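Local coordinates for putative regulator (Escherichia coli O6, PDB 3HFI), which is probably a transcription regulator whose UTRA domain, as in related regulators, would sense a small-molecule effector, though its own function is unknown, at residues R32-N37 and Q50-L55. Numbering follows the deposited sequence.
Sequences RIEPAN and QDILYL
The guanidinium of R32 lies flat on the Y54 ring, the two planes 12° apart. CZ of R32 stands 4.0 Å from the centroid of the Y54 ring, over its face, which meets the geometry of a cation-pi stack. NH2 of R32 sits over the middle of the ring, while CD2 of Y54 lies over the guanidinium centre. At the guanidinium edge, in its plane, is the E34 carboxylate. E34 OE1 takes a salt-bridged hydrogen bond from R32 NH2 at 2.8 Å and a weak one from R32 NE; the carboxylate and the ring together restrict the rotation of the guanidinium. A bend at chi3 (55°) turns NE out of the extended line of the arginine chain. E34 OE2 forms a salt bridge with R72 of strand 65-73, and Y54 OH bonds to E70 of that same strand, tying the cluster to the next strand of the sheet.

Pairing is antiparallel, with 26-35 an outermost strand of the UTRA domain's antiparallel sheet within this chain. R32–Y54 and E34–I52 are hydrogen-bonded pairs, I33–L53 and P35–D51 non-hydrogen-bonded ones. Y54 N to R32 O, at 2.7 Å, is almost straight (175°). Beyond the strand end A36 N bonds to Q50 O at 2.9 Å.

On the same face as the R32–Y54 stack, E34 and I52 lie side by side, I52 CD1 reaching E34 CG at 3.4 Å. I33 and L53 share the other face, their CD1 atoms 3.5 Å apart, while I33 CG2 meets D51 CB at 3.6 Å. A36 CB approaches I52 CG2 at 4.2 Å, and helix 38-44, entered through N37 as N-cap, sets A41 against A36 and L44 against I52.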
loop_
_atom_site.group_PDB
_atom_site.type_symbol
_atom_site.label_atom_id
_atom_site.label_comp_id
_atom_site.label_asym_id
_atom_site.label_seq_id
_atom_site.Cartn_x
_atom_site.Cartn_y
_atom_site.Cartn_z
ATOM N N ARG A 32 1.040 -1.491 -24.001
ATOM C CA ARG A 32 0.442 -0.686 -25.041
ATOM C C ARG A 32 0.709 0.764 -24.738
ATOM O O ARG A 32 0.712 1.122 -23.560
ATOM C CB ARG A 32 -1.053 -0.820 -24.878
ATOM C CG ARG A 32 -1.797 -0.852 -26.058
ATOM C CD ARG A 32 -3.148 -1.540 -25.747
ATOM N NE ARG A 32 -3.910 -0.928 -24.631
ATOM C CZ ARG A 32 -4.659 -1.639 -23.772
ATOM N NH1 ARG A 32 -4.691 -2.982 -23.868
ATOM N NH2 ARG A 32 -5.329 -1.024 -22.774
ATOM N N ILE A 33 0.912 1.580 -25.768
ATOM C CA ILE A 33 0.945 3.033 -25.600
ATOM C C ILE A 33 -0.485 3.448 -25.957
ATOM O O ILE A 33 -0.974 3.056 -27.013
ATOM C CB ILE A 33 1.896 3.738 -26.572
ATOM C CG1 ILE A 33 3.356 3.281 -26.345
ATOM C CG2 ILE A 33 1.776 5.244 -26.461
ATOM C CD1 ILE A 33 3.730 3.348 -24.932
ATOM N N GLU A 34 -1.170 4.175 -25.091
ATOM C CA GLU A 34 -2.515 4.563 -25.462
ATOM C C GLU A 34 -2.768 6.009 -25.011
ATOM O O GLU A 34 -2.130 6.460 -24.077
ATOM C CB GLU A 34 -3.527 3.618 -24.777
ATOM C CG GLU A 34 -3.434 3.693 -23.254
ATOM C CD GLU A 34 -4.510 2.812 -22.471
ATOM O OE1 GLU A 34 -4.991 1.794 -23.017
ATOM O OE2 GLU A 34 -4.835 3.177 -21.300
ATOM N N PRO A 35 -3.730 6.701 -25.656
ATOM C CA PRO A 35 -4.093 8.027 -25.180
ATOM C C PRO A 35 -4.743 7.927 -23.808
ATOM O O PRO A 35 -5.579 7.051 -23.600
ATOM C CB PRO A 35 -5.076 8.565 -26.234
ATOM C CG PRO A 35 -4.916 7.651 -27.434
ATOM C CD PRO A 35 -4.488 6.290 -26.860
ATOM N N ALA A 36 -4.319 8.760 -22.854
ATOM C CA ALA A 36 -4.973 8.827 -21.532
ATOM C C ALA A 36 -6.433 9.241 -21.672
ATOM O O ALA A 36 -6.747 10.256 -22.327
ATOM C CB ALA A 36 -4.267 9.761 -20.652
ATOM N N ASN A 37 -7.356 8.444 -21.119
ATOM C CA ASN A 37 -8.767 8.881 -21.144
ATOM C C ASN A 37 -8.965 9.942 -20.089
ATOM O O ASN A 37 -8.032 10.240 -19.338
ATOM C CB ASN A 37 -9.776 7.727 -21.018
ATOM C CG ASN A 37 -9.790 7.086 -19.648
ATOM O OD1 ASN A 37 -9.518 7.708 -18.637
ATOM N ND2 ASN A 37 -10.127 5.795 -19.630
ATOM N N GLN A 50 -3.079 12.486 -23.949
ATOM C CA GLN A 50 -1.651 12.343 -23.931
ATOM C C GLN A 50 -1.275 10.876 -23.841
ATOM O O GLN A 50 -1.846 10.176 -23.054
ATOM C CB GLN A 50 -1.090 13.028 -22.714
ATOM C CG GLN A 50 0.387 13.074 -22.757
ATOM C CD GLN A 50 0.927 14.025 -21.778
ATOM O OE1 GLN A 50 0.795 15.225 -21.976
ATOM N NE2 GLN A 50 1.562 13.525 -20.719
ATOM N N ASP A 51 -0.315 10.427 -24.643
ATOM C CA ASP A 51 0.075 9.023 -24.630
ATOM C C ASP A 51 0.641 8.599 -23.298
ATOM O O ASP A 51 1.381 9.330 -22.637
ATOM C CB ASP A 51 1.063 8.738 -25.765
ATOM C CG ASP A 51 0.395 8.547 -27.097
ATOM O OD1 ASP A 51 -0.839 8.361 -27.174
ATOM O OD2 ASP A 51 1.122 8.489 -28.100
ATOM N N ILE A 52 0.155 7.475 -22.795
ATOM C CA ILE A 52 0.696 6.873 -21.607
ATOM C C ILE A 52 1.024 5.447 -21.934
ATOM O O ILE A 52 0.561 4.906 -22.974
ATOM C CB ILE A 52 -0.273 7.000 -20.397
ATOM C CG1 ILE A 52 -1.684 6.366 -20.658
ATOM C CG2 ILE A 52 -0.369 8.480 -19.948
ATOM C CD1 ILE A 52 -1.759 4.827 -20.463
ATOM N N LEU A 53 1.846 4.827 -21.092
ATOM C CA LEU A 53 2.154 3.388 -21.203
ATOM C C LEU A 53 1.202 2.523 -20.323
ATOM O O LEU A 53 1.063 2.767 -19.122
ATOM C CB LEU A 53 3.618 3.124 -20.789
ATOM C CG LEU A 53 4.134 1.668 -20.783
ATOM C CD1 LEU A 53 4.032 1.127 -22.197
ATOM C CD2 LEU A 53 5.578 1.624 -20.235
ATOM N N TYR A 54 0.520 1.552 -20.923
ATOM C CA TYR A 54 -0.341 0.676 -20.210
ATOM C C TYR A 54 0.429 -0.647 -20.074
ATOM O O TYR A 54 0.993 -1.102 -21.029
ATOM C CB TYR A 54 -1.597 0.430 -20.996
ATOM C CG TYR A 54 -2.423 -0.736 -20.493
ATOM C CD1 TYR A 54 -3.425 -0.547 -19.533
ATOM C CD2 TYR A 54 -2.241 -2.004 -20.998
ATOM C CE1 TYR A 54 -4.214 -1.587 -19.094
ATOM C CE2 TYR A 54 -3.041 -3.090 -20.548
ATOM C CZ TYR A 54 -4.024 -2.854 -19.596
ATOM O OH TYR A 54 -4.786 -3.903 -19.089
ATOM N N LEU A 55 0.494 -1.217 -18.869
ATOM C CA LEU A 55 1.145 -2.500 -18.623
ATOM C C LEU A 55 0.174 -3.372 -17.883
ATOM O O LEU A 55 -0.371 -2.958 -16.851
ATOM C CB LEU A 55 2.334 -2.284 -17.720
ATOM C CG LEU A 55 3.758 -2.492 -18.042
ATOM C CD1 LEU A 55 4.152 -1.947 -19.446
ATOM C CD2 LEU A 55 4.576 -1.899 -16.870
#